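Local coordinates for uncharacterized protein (Bacteroides uniformis, PDB 4K61), which is of unknown function but belongs to the DUF2874 family of putative beta-lactamase-inhibitor-like, PepSY-like proteins, built on a single antiparallel sheet with helices packed against it, at residues Y111-L114 against E120-R123; N71-S76 against V98-G103; K13-T18 against V44-Q49. All blocks are in the same frame, centred on the assembly; numbering follows the deposited sequence.

Contact 1 of 3, residues Y111-L114 against E120-R123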
ATOM      1  N   TYR A 111      -5.334  13.901   1.189  1.00 22.91           N
ATOM      2  CA  TYR A 111      -4.725  13.694  -0.131  1.00 20.50           C
ATOM      3  C   TYR A 111      -3.843  12.470  -0.113  1.00 19.62           C
ATOM      4  O   TYR A 111      -3.197  12.158   0.914  1.00 19.09           O
ATOM      5  CB  TYR A 111      -3.872  14.891  -0.575  1.00 20.90           C
ATOM      6  CG  TYR A 111      -4.639  16.169  -0.734  1.00 23.31           C
ATOM      7  CD1 TYR A 111      -5.449  16.382  -1.854  1.00 25.74           C
ATOM      8  CD2 TYR A 111      -4.581  17.162   0.222  1.00 25.42           C
ATOM      9  CE1 TYR A 111      -6.196  17.547  -2.005  1.00 27.67           C
ATOM     10  CE2 TYR A 111      -5.308  18.344   0.071  1.00 29.16           C
ATOM     11  CZ  TYR A 111      -6.111  18.527  -1.044  1.00 28.84           C
ATOM     12  OH  TYR A 111      -6.828  19.684  -1.182  1.00 34.48           O
ATOM     13  N   GLN A 112      -3.838  11.757  -1.224  1.00 18.15           N
ATOM     14  CA  GLN A 112      -2.913  10.677  -1.443  1.00 17.68           C
ATOM     15  C   GLN A 112      -1.977  11.053  -2.583  1.00 16.52           C
ATOM     16  O   GLN A 112      -2.436  11.365  -3.707  1.00 17.57           O
ATOM     17  CB  GLN A 112      -3.640   9.407  -1.778  1.00 20.13           C
ATOM     18  CG  GLN A 112      -2.714   8.225  -2.068  1.00 20.84           C
ATOM     19  CD  GLN A 112      -3.498   7.076  -2.684  1.00 24.01           C
ATOM     20  OE1 GLN A 112      -3.843   7.093  -3.885  1.00 27.58           O
ATOM     21  NE2 GLN A 112      -3.771   6.079  -1.874  1.00 24.42           N
ATOM     22  N   ILE A 113      -0.685  10.977  -2.318  1.00 17.12           N
ATOM     23  CA  ILE A 113       0.334  11.341  -3.307  1.00 16.32           C
ATOM     24  C   ILE A 113       1.199  10.113  -3.590  1.00 16.17           C
ATOM     25  O   ILE A 113       1.716   9.467  -2.657  1.00 16.67           O
ATOM     26  CB  ILE A 113       1.218  12.504  -2.766  1.00 18.20           C
ATOM     27  CG1 ILE A 113       0.369  13.674  -2.231  1.00 20.45           C
ATOM     28  CG2 ILE A 113       2.146  13.015  -3.856  1.00 18.93           C
ATOM     29  CD1 ILE A 113       0.235  13.701  -0.726  1.00 22.53           C
ATOM     30  N   LEU A 114       1.370   9.804  -4.878  1.00 16.52           N
ATOM     31  CA  LEU A 114       2.150   8.658  -5.332  1.00 16.53           C
ATOM     32  C   LEU A 114       3.470   9.151  -5.903  1.00 18.38           C
ATOM     33  O   LEU A 114       3.482   9.984  -6.781  1.00 19.15           O
ATOM     34  CB  LEU A 114       1.386   7.862  -6.352  1.00 17.32           C
ATOM     35  CG  LEU A 114      -0.020   7.425  -5.971  1.00 17.87           C
ATOM     36  CD1 LEU A 114      -0.582   6.550  -7.091  1.00 19.42           C
ATOM     37  CD2 LEU A 114      -0.044   6.697  -4.632  1.00 17.06           C
ATOM     38  N   GLU A 120       9.752  11.406  -7.987  1.00 25.74           N
ATOM     39  CA  GLU A 120       8.889  12.087  -8.927  1.00 25.57           C
ATOM     40  C   GLU A 120       7.443  11.814  -8.523  1.00 23.49           C
ATOM     41  O   GLU A 120       7.095  10.690  -8.203  1.00 23.75           O
ATOM     42  CB  GLU A 120       9.168  11.626 -10.338  1.00 30.14           C
ATOM     43  CG  GLU A 120      10.517  12.153 -10.836  1.00 34.97           C
ATOM     44  CD  GLU A 120      11.680  11.265 -10.468  1.00 40.97           C
ATOM     45  OE1 GLU A 120      11.471  10.039 -10.347  1.00 40.42           O
ATOM     46  OE2 GLU A 120      12.827  11.793 -10.352  1.00 53.07           O
ATOM     47  N   ILE A 121       6.619  12.849  -8.539  1.00 22.60           N
ATOM     48  CA  ILE A 121       5.209  12.673  -8.257  1.00 21.64           C
ATOM     49  C   ILE A 121       4.515  12.198  -9.513  1.00 21.52           C
ATOM     50  O   ILE A 121       4.540  12.902 -10.511  1.00 23.75           O
ATOM     51  CB  ILE A 121       4.573  13.969  -7.788  1.00 21.72           C
ATOM     52  CG1 ILE A 121       5.185  14.370  -6.433  1.00 23.57           C
ATOM     53  CG2 ILE A 121       3.062  13.788  -7.627  1.00 21.74           C
ATOM     54  CD1 ILE A 121       4.797  15.750  -5.991  1.00 26.14           C
ATOM     55  N   ILE A 122       3.847  11.043  -9.454  1.00 20.65           N
ATOM     56  CA  ILE A 122       3.154  10.520 -10.605  1.00 23.37           C
ATOM     57  C   ILE A 122       1.633  10.755 -10.558  1.00 20.42           C
ATOM     58  O   ILE A 122       0.983  10.793 -11.587  1.00 20.39           O
ATOM     59  CB  ILE A 122       3.505   9.045 -10.875  1.00 27.39           C
ATOM     60  CG1 ILE A 122       3.188   8.163  -9.697  1.00 25.79           C
ATOM     61  CG2 ILE A 122       5.009   8.916 -11.185  1.00 31.04           C
ATOM     62  CD1 ILE A 122       3.725   6.743  -9.845  1.00 29.24           C
ATOM     63  N   ARG A 123       1.094  10.987  -9.362  1.00 19.66           N
ATOM     64  CA  ARG A 123      -0.340  11.224  -9.217  0.70 19.14           C
ATOM     65  C   ARG A 123      -0.605  11.777  -7.813  1.00 18.31           C
ATOM     66  O   ARG A 123       0.113  11.462  -6.846  1.00 18.63           O
ATOM     67  CB  ARG A 123      -1.095   9.916  -9.403  0.70 20.09           C
ATOM     68  CG  ARG A 123      -2.578  10.059  -9.683  0.70 21.68           C
ATOM     69  CD  ARG A 123      -3.182   8.691  -9.906  0.70 23.94           C
ATOM     70  NE  ARG A 123      -4.424   8.741 -10.634  0.70 24.67           N
ATOM     71  CZ  ARG A 123      -5.163   7.681 -10.948  0.70 26.74           C
ATOM     72  NH1 ARG A 123      -4.781   6.456 -10.561  0.70 28.85           N
ATOM     73  NH2 ARG A 123      -6.287   7.845 -11.639  0.70 29.94           N
TER

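Contact 2 of 3, residues N71-S76 against V98-G103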
ATOM      1  N   ASN A  71      12.656  14.413   0.386  1.00 30.96           N
ATOM      2  CA  ASN A  71      12.922  15.744  -0.137  1.00 34.45           C
ATOM      3  C   ASN A  71      11.850  16.234  -1.073  1.00 32.71           C
ATOM      4  O   ASN A  71      11.477  17.388  -1.008  1.00 33.86           O
ATOM      5  CB  ASN A  71      14.292  15.795  -0.822  1.00 36.48           C
ATOM      6  CG  ASN A  71      15.418  15.576   0.149  1.00 40.77           C
ATOM      7  OD1 ASN A  71      15.271  15.807   1.347  1.00 40.84           O
ATOM      8  ND2 ASN A  71      16.545  15.104  -0.357  1.00 42.63           N
ATOM      9  N   ALA A  72      11.337  15.361  -1.934  1.00 32.30           N
ATOM     10  CA  ALA A  72      10.319  15.757  -2.892  1.00 30.43           C
ATOM     11  C   ALA A  72       9.015  16.066  -2.182  1.00 28.40           C
ATOM     12  O   ALA A  72       8.331  17.026  -2.532  1.00 29.59           O
ATOM     13  CB  ALA A  72      10.122  14.692  -3.952  1.00 29.90           C
ATOM     14  N   PHE A  73       8.675  15.267  -1.167  1.00 25.87           N
ATOM     15  CA  PHE A  73       7.476  15.531  -0.393  1.00 25.98           C
ATOM     16  C   PHE A  73       7.597  16.884   0.317  1.00 27.99           C
ATOM     17  O   PHE A  73       6.674  17.692   0.278  1.00 26.26           O
ATOM     18  CB  PHE A  73       7.217  14.418   0.635  1.00 25.43           C
ATOM     19  CG  PHE A  73       6.119  14.738   1.581  1.00 26.09           C
ATOM     20  CD1 PHE A  73       4.803  14.637   1.195  1.00 26.28           C
ATOM     21  CD2 PHE A  73       6.411  15.200   2.869  1.00 28.63           C
ATOM     22  CE1 PHE A  73       3.762  14.969   2.060  1.00 27.51           C
ATOM     23  CE2 PHE A  73       5.381  15.541   3.736  1.00 29.42           C
ATOM     24  CZ  PHE A  73       4.061  15.421   3.334  1.00 28.42           C
ATOM     25  N   ALA A  74       8.740  17.109   0.966  1.00 29.36           N
ATOM     26  CA  ALA A  74       8.989  18.348   1.732  1.00 33.23           C
ATOM     27  C   ALA A  74       8.921  19.585   0.843  1.00 33.57           C
ATOM     28  O   ALA A  74       8.486  20.635   1.286  1.00 39.41           O
ATOM     29  CB  ALA A  74      10.328  18.264   2.433  1.00 34.78           C
ATOM     30  N   ALA A  75       9.328  19.452  -0.407  1.00 33.84           N
ATOM     31  CA  ALA A  75       9.284  20.557  -1.356  1.00 36.72           C
ATOM     32  C   ALA A  75       7.902  20.788  -1.971  1.00 35.33           C
ATOM     33  O   ALA A  75       7.675  21.824  -2.561  1.00 37.77           O
ATOM     34  CB  ALA A  75      10.303  20.335  -2.464  1.00 37.63           C
ATOM     35  N   SER A  76       6.985  19.833  -1.833  1.00 33.61           N
ATOM     36  CA  SER A  76       5.663  19.930  -2.444  1.00 34.13           C
ATOM     37  C   SER A  76       4.644  20.738  -1.629  1.00 31.81           C
ATOM     38  O   SER A  76       4.827  20.981  -0.445  1.00 36.04           O
ATOM     39  CB  SER A  76       5.102  18.518  -2.675  1.00 28.96           C
ATOM     40  OG  SER A  76       4.618  17.959  -1.483  1.00 27.00           O
ATOM     41  N   VAL A  98       5.930   4.884  -3.618  1.00 17.17           N
ATOM     42  CA  VAL A  98       5.694   5.306  -2.240  1.00 17.34           C
ATOM     43  C   VAL A  98       4.368   6.084  -2.204  1.00 17.10           C
ATOM     44  O   VAL A  98       4.247   7.128  -2.849  1.00 16.28           O
ATOM     45  CB  VAL A  98       6.794   6.211  -1.662  1.00 18.25           C
ATOM     46  CG1 VAL A  98       6.542   6.507  -0.193  1.00 18.22           C
ATOM     47  CG2 VAL A  98       8.161   5.577  -1.822  1.00 19.17           C
ATOM     48  N   ALA A  99       3.388   5.570  -1.470  1.00 16.79           N
ATOM     49  CA  ALA A  99       2.096   6.223  -1.365  1.00 16.14           C
ATOM     50  C   ALA A  99       2.040   6.951  -0.021  1.00 18.19           C
ATOM     51  O   ALA A  99       2.213   6.345   1.067  1.00 18.73           O
ATOM     52  CB  ALA A  99       0.972   5.225  -1.479  1.00 17.84           C
ATOM     53  N   VAL A 100       1.851   8.264  -0.086  1.00 16.77           N
ATOM     54  CA  VAL A 100       1.800   9.079   1.135  1.00 18.60           C
ATOM     55  C   VAL A 100       0.406   9.680   1.280  1.00 19.13           C
ATOM     56  O   VAL A 100      -0.117  10.268   0.335  1.00 18.48           O
ATOM     57  CB  VAL A 100       2.809  10.227   1.080  1.00 18.39           C
ATOM     58  CG1 VAL A 100       2.677  11.065   2.326  1.00 19.58           C
ATOM     59  CG2 VAL A 100       4.211   9.675   0.908  1.00 19.94           C
ATOM     60  N   GLU A 101      -0.202   9.517   2.455  1.00 19.09           N
ATOM     61  CA  GLU A 101      -1.488  10.156   2.731  0.50 20.52           C
ATOM     62  C   GLU A 101      -1.295  11.265   3.745  1.00 21.81           C
ATOM     63  O   GLU A 101      -0.672  11.042   4.790  1.00 22.55           O
ATOM     64  CB  GLU A 101      -2.542   9.173   3.229  0.50 22.14           C
ATOM     65  CG  GLU A 101      -3.909   9.843   3.271  0.50 24.51           C
ATOM     66  CD  GLU A 101      -5.088   8.872   3.287  0.50 27.42           C
ATOM     67  OE1 GLU A 101      -4.936   7.724   2.801  0.50 25.94           O
ATOM     68  OE2 GLU A 101      -6.188   9.291   3.730  0.50 28.93           O
ATOM     69  N   VAL A 102      -1.829  12.447   3.428  1.00 21.11           N
ATOM     70  CA  VAL A 102      -1.768  13.586   4.339  1.00 23.63           C
ATOM     71  C   VAL A 102      -3.157  14.099   4.678  1.00 25.57           C
ATOM     72  O   VAL A 102      -4.042  14.091   3.812  1.00 23.74           O
ATOM     73  CB  VAL A 102      -0.949  14.745   3.767  1.00 26.39           C
ATOM     74  CG1 VAL A 102       0.489  14.319   3.570  1.00 30.79           C
ATOM     75  CG2 VAL A 102      -1.518  15.255   2.449  1.00 28.32           C
ATOM     76  N   GLY A 103      -3.305  14.599   5.904  1.00 28.00           N
ATOM     77  CA  GLY A 103      -4.494  15.312   6.354  1.00 31.21           C
ATOM     78  C   GLY A 103      -4.085  16.775   6.471  1.00 36.70           C
ATOM     79  O   GLY A 103      -3.009  17.076   6.965  1.00 34.74           O
TER

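Contact 3 of 3, residues K13-T18 against V44-Q49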
ATOM      1  N   LYS A  13       1.991 -18.884   1.406  1.00 26.17           N
ATOM      2  CA  LYS A  13       2.927 -19.671   2.206  1.00 29.39           C
ATOM      3  C   LYS A  13       4.230 -19.904   1.422  1.00 28.40           C
ATOM      4  O   LYS A  13       5.323 -19.872   1.980  1.00 26.95           O
ATOM      5  CB  LYS A  13       2.277 -20.983   2.637  1.00 35.01           C
ATOM      6  CG  LYS A  13       3.010 -21.726   3.736  1.00 50.79           C
ATOM      7  CD  LYS A  13       2.069 -22.650   4.491  1.00 63.68           C
ATOM      8  CE  LYS A  13       2.669 -23.205   5.750  1.00 72.88           C
ATOM      9  NZ  LYS A  13       3.460 -24.425   5.451  1.00 79.49           N
ATOM     10  N   LYS A  14       4.122 -20.076   0.118  1.00 28.71           N
ATOM     11  CA  LYS A  14       5.313 -20.152  -0.725  1.00 30.28           C
ATOM     12  C   LYS A  14       6.164 -18.866  -0.738  1.00 29.66           C
ATOM     13  O   LYS A  14       7.399 -18.934  -0.662  1.00 26.47           O
ATOM     14  CB  LYS A  14       4.883 -20.540  -2.138  1.00 37.24           C
ATOM     15  CG  LYS A  14       6.003 -20.758  -3.135  1.00 42.99           C
ATOM     16  CD  LYS A  14       5.430 -21.390  -4.398  1.00 56.36           C
ATOM     17  CE  LYS A  14       6.277 -21.098  -5.622  1.00 66.23           C
ATOM     18  NZ  LYS A  14       7.530 -21.901  -5.597  1.00 71.36           N
HETATM   19  N   MSE A  15       5.526 -17.698  -0.838  1.00 28.03           N
HETATM   20  CA  MSE A  15       6.232 -16.399  -0.824  1.00 27.05           C
HETATM   21  C   MSE A  15       6.826 -16.148   0.544  1.00 24.58           C
HETATM   22  O   MSE A  15       7.894 -15.616   0.669  1.00 23.11           O
HETATM   23  CB  MSE A  15       5.268 -15.237  -1.140  1.00 28.47           C
HETATM   24  CG  MSE A  15       4.908 -15.105  -2.608  1.00 35.82           C
HETATM   25 SE   MSE A  15       3.439 -13.763  -2.682  0.75 37.75          SE
HETATM   26  CE  MSE A  15       4.513 -12.151  -2.609  1.00 36.47           C
ATOM     27  N   TYR A  16       6.081 -16.488   1.586  1.00 21.71           N
ATOM     28  CA  TYR A  16       6.425 -16.167   2.967  1.00 20.75           C
ATOM     29  C   TYR A  16       6.206 -17.364   3.863  1.00 21.00           C
ATOM     30  O   TYR A  16       5.167 -17.493   4.530  1.00 21.74           O
ATOM     31  CB  TYR A  16       5.564 -14.993   3.437  1.00 21.72           C
ATOM     32  CG  TYR A  16       5.934 -13.698   2.771  1.00 22.82           C
ATOM     33  CD1 TYR A  16       7.164 -13.083   3.066  1.00 27.49           C
ATOM     34  CD2 TYR A  16       5.064 -13.051   1.916  1.00 24.50           C
ATOM     35  CE1 TYR A  16       7.522 -11.888   2.484  1.00 31.16           C
ATOM     36  CE2 TYR A  16       5.418 -11.861   1.301  1.00 25.18           C
ATOM     37  CZ  TYR A  16       6.642 -11.289   1.574  1.00 28.66           C
ATOM     38  OH  TYR A  16       7.015 -10.093   1.009  1.00 34.48           O
ATOM     39  N   PRO A  17       7.195 -18.276   3.933  1.00 21.00           N
ATOM     40  CA  PRO A  17       7.011 -19.486   4.742  1.00 22.12           C
ATOM     41  C   PRO A  17       6.778 -19.247   6.211  1.00 24.72           C
ATOM     42  O   PRO A  17       6.236 -20.112   6.872  1.00 27.81           O
ATOM     43  CB  PRO A  17       8.330 -20.273   4.554  1.00 22.66           C
ATOM     44  CG  PRO A  17       9.269 -19.309   3.926  1.00 22.31           C
ATOM     45  CD  PRO A  17       8.462 -18.268   3.211  1.00 22.24           C
ATOM     46  N   THR A  18       7.188 -18.095   6.733  1.00 23.12           N
ATOM     47  CA  THR A  18       6.964 -17.818   8.131  1.00 23.49           C
ATOM     48  C   THR A  18       5.796 -16.871   8.399  1.00 24.29           C
ATOM     49  O   THR A  18       5.604 -16.474   9.546  1.00 25.68           O
ATOM     50  CB  THR A  18       8.219 -17.250   8.792  1.00 25.87           C
ATOM     51  OG1 THR A  18       8.490 -15.941   8.293  1.00 25.38           O
ATOM     52  CG2 THR A  18       9.432 -18.175   8.515  1.00 34.33           C
ATOM     53  N   VAL A  44      -0.817  -8.565   0.778  1.00 22.31           N
ATOM     54  CA  VAL A  44      -0.527  -9.102  -0.535  1.00 22.30           C
ATOM     55  C   VAL A  44      -1.861  -9.445  -1.203  1.00 25.87           C
ATOM     56  O   VAL A  44      -2.743 -10.068  -0.592  1.00 28.13           O
ATOM     57  CB  VAL A  44       0.342 -10.371  -0.490  1.00 23.29           C
ATOM     58  CG1 VAL A  44       0.639 -10.858  -1.885  1.00 23.69           C
ATOM     59  CG2 VAL A  44       1.666 -10.122   0.205  1.00 22.33           C
ATOM     60  N   TRP A  45      -1.999  -8.972  -2.433  1.00 25.82           N
ATOM     61  CA  TRP A  45      -3.210  -9.162  -3.237  1.00 27.64           C
ATOM     62  C   TRP A  45      -2.980 -10.326  -4.174  1.00 29.21           C
ATOM     63  O   TRP A  45      -1.951 -10.340  -4.884  1.00 28.76           O
ATOM     64  CB  TRP A  45      -3.519  -7.914  -4.091  1.00 28.58           C
ATOM     65  CG  TRP A  45      -4.245  -6.802  -3.359  1.00 30.12           C
ATOM     66  CD1 TRP A  45      -5.541  -6.417  -3.527  1.00 31.58           C
ATOM     67  CD2 TRP A  45      -3.703  -5.938  -2.351  1.00 27.47           C
ATOM     68  NE1 TRP A  45      -5.853  -5.390  -2.678  1.00 30.26           N
ATOM     69  CE2 TRP A  45      -4.732  -5.061  -1.959  1.00 27.75           C
ATOM     70  CE3 TRP A  45      -2.437  -5.810  -1.744  1.00 26.33           C
ATOM     71  CZ2 TRP A  45      -4.552  -4.097  -0.987  1.00 27.64           C
ATOM     72  CZ3 TRP A  45      -2.260  -4.822  -0.790  1.00 24.46           C
ATOM     73  CH2 TRP A  45      -3.310  -3.999  -0.409  1.00 26.23           C
ATOM     74  N   PHE A  46      -3.951 -11.267  -4.210  1.00 28.39           N
ATOM     75  CA  PHE A  46      -3.879 -12.395  -5.128  1.00 30.69           C
ATOM     76  C   PHE A  46      -5.086 -12.391  -6.034  1.00 34.49           C
ATOM     77  O   PHE A  46      -6.225 -12.157  -5.571  1.00 34.53           O
ATOM     78  CB  PHE A  46      -3.868 -13.726  -4.371  1.00 31.04           C
ATOM     79  CG  PHE A  46      -2.664 -13.924  -3.530  1.00 28.94           C
ATOM     80  CD1 PHE A  46      -2.648 -13.444  -2.235  1.00 28.33           C
ATOM     81  CD2 PHE A  46      -1.524 -14.559  -4.031  1.00 29.05           C
ATOM     82  CE1 PHE A  46      -1.535 -13.593  -1.437  1.00 26.52           C
ATOM     83  CE2 PHE A  46      -0.389 -14.704  -3.218  1.00 27.55           C
ATOM     84  CZ  PHE A  46      -0.409 -14.235  -1.931  1.00 26.10           C
ATOM     85  N   ASP A  47      -4.859 -12.691  -7.316  1.00 35.46           N
ATOM     86  CA  ASP A  47      -5.989 -12.901  -8.209  1.00 41.26           C
ATOM     87  C   ASP A  47      -6.603 -14.310  -8.065  1.00 43.00           C
ATOM     88  O   ASP A  47      -6.130 -15.126  -7.292  1.00 42.16           O
ATOM     89  CB  ASP A  47      -5.621 -12.552  -9.676  1.00 44.34           C
ATOM     90  CG  ASP A  47      -4.551 -13.470 -10.280  1.00 45.80           C
ATOM     91  OD1 ASP A  47      -4.395 -14.649  -9.847  1.00 41.95           O
ATOM     92  OD2 ASP A  47      -3.892 -12.968 -11.241  1.00 48.25           O
ATOM     93  N   GLY A  48      -7.614 -14.615  -8.864  1.00 48.24           N
ATOM     94  CA  GLY A  48      -8.250 -15.946  -8.845  1.00 52.59           C
ATOM     95  C   GLY A  48      -7.353 -17.116  -9.222  1.00 54.18           C
ATOM     96  O   GLY A  48      -7.683 -18.270  -8.932  1.00 58.36           O
ATOM     97  N   GLN A  49      -6.239 -16.832  -9.898  1.00 52.99           N
ATOM     98  CA  GLN A  49      -5.284 -17.866 -10.276  1.00 53.91           C
ATOM     99  C   GLN A  49      -4.148 -17.968  -9.269  1.00 51.83           C
ATOM    100  O   GLN A  49      -3.136 -18.591  -9.542  1.00 51.29           O
ATOM    101  CB  GLN A  49      -4.746 -17.584 -11.676  1.00 56.89           C
ATOM    102  CG  GLN A  49      -5.823 -17.706 -12.723  1.00 64.96           C
ATOM    103  CD  GLN A  49      -5.288 -17.588 -14.135  1.00 71.66           C
ATOM    104  OE1 GLN A  49      -5.055 -16.488 -14.628  1.00 74.10           O
ATOM    105  NE2 GLN A  49      -5.095 -18.723 -14.792  1.00 78.50           N
TER

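Contact 1 of 3, residues Y111-L114 against E120-R123
Leu-114 turns its CG away from its own carbonyl carbon (chi1 -53°), and Ile-122 holds CG1 between its backbone N and carbonyl carbon (chi1 58°), which sets that carbon against Leu-114 CB at 3.8 Å. The end of the leucine, CD1, lies against the base of Arg-123, CB, 4.1 Å away; in the conformer described, the guanidinium is carried away from the neighbouring strand. Leu-114 and Arg-123 form an antiparallel hydrogen-bonded pair of the hairpin made by strands 110-115 and 121-126. Leu-114 N donates to Arg-123 O over 2.9 Å in an almost straight bond (179° at the hydrogen), but Leu-114 O receives the amide of the preceding residue, Ile-122 N, also at 2.9 Å. This shift, with CB of Ile-122 and of Arg-123 leaving on the same side as that of Leu-114, is consistent with a classic beta bulge at Ile-122 and Arg-123 opposite Leu-114. Toward the other face, Ile-113 CG2 meets Ile-121 CG2 at 4.0 Å, the two side chains crossing at a slant. Strand 97-103 and Phe-139 of helix 136-139 add apolar contacts to buried Leu-114. The two bonds thus meet the needs of its amide N and carbonyl O.

Contact 2 of 3, residues N71-S76 against V98-G103
Phe-73 CE1 and CZ both lie 3.7 Å from Val-102 CG1, which sits at the edge of the aromatic ring and near its plane. The phenylalanine and Val-102 run past each other in opposite directions, the one reaching out from helix 67-75, the other from strand 97-103. Val-100, two residues back on the same strand, approaches differently: its CG1 is 4.1 Å from Phe-73 CE1 and oblique to the ring. With CG anti to the backbone N (chi1 172°), Phe-73 extends its ring across to the sheet, so that only its outer end touches the two valines. Val-83, Phe-115 and Met-62 also touch the phenylalanine, bringing in the strands next to 97-103 and a loop. No hydrogen bond joins the two segments. On the helix side, Phe-73 O accepts from Ser-76 OG at 2.7 Å and from Ser-76 N at 3.0 Å, so hydroxyl and amide of one serine together hold the carbonyl oxygen of the residue whose ring meets the sheet. A helix laid on one face of an antiparallel sheet, with an aromatic residue set against valines at alternate strand positions, marks an alpha+beta fold, consistent with a PepSY-like protein.

Contact 3 of 3, residues K13-T18 against V44-Q49
Selenomethionine Met-15 meets Phe-46 in a Met-aromatic contact where the end of helix 6-15 packs on strand 40-46 of the antiparallel sheet. This is the close side of the interface. SE lies 3.9 Å from Phe-46 CZ. It approaches the ring obliquely, 66° off the ring normal, as the two side chains slide past each other in opposite directions. A bend at chi3 (82°) turns the methyl group CE toward Val-44, and the tips of the two side chains meet with CE 4.1 Å from Val-44 CG1. Val-8, Ala-11 and Leu-12, from earlier in the helix, also touch Phe-46. The strand residues Val-44 and Phe-46 are buried, whereas Met-15 and Tyr-16, which pack on them, remain partly exposed and form the solvent side. Packing is sparser at Tyr-16, the first residue to leave the helical conformation. The tyrosine is better secured beyond the two segments, by a hydrogen bond between its OH and Gln-55 OE1 and by its ring meeting that of Phe-35. Against strand 40-46 itself its approach is looser: Tyr-16 CE2 comes only to 4.3 Å from Val-44 CG2, which stands oblique to the ring.

Contacts 1 and 2 are neighbours, their centres 8 Å apart, and they are joined directly through the sheet: strands 97-103 and 110-115 lie side by side, with Ile-113 N 2.8 Å from Val-100 O and Val-102 N 2.9 Å from Tyr-111 O, both probable hydrogen bonds. Leu-114 CD2 also packs on Ala-99 CB at 3.6 Å. Contact 3 lies on the opposite side of the chain's centre, about 27 Å from contact 1 and 30 Å from contact 2 between centres, with nearest atoms about 10 Å away from either. All three reach the same antiparallel sheet, contacts 2 and 3 each seating a helix on it and contact 1 pairing its last two strands.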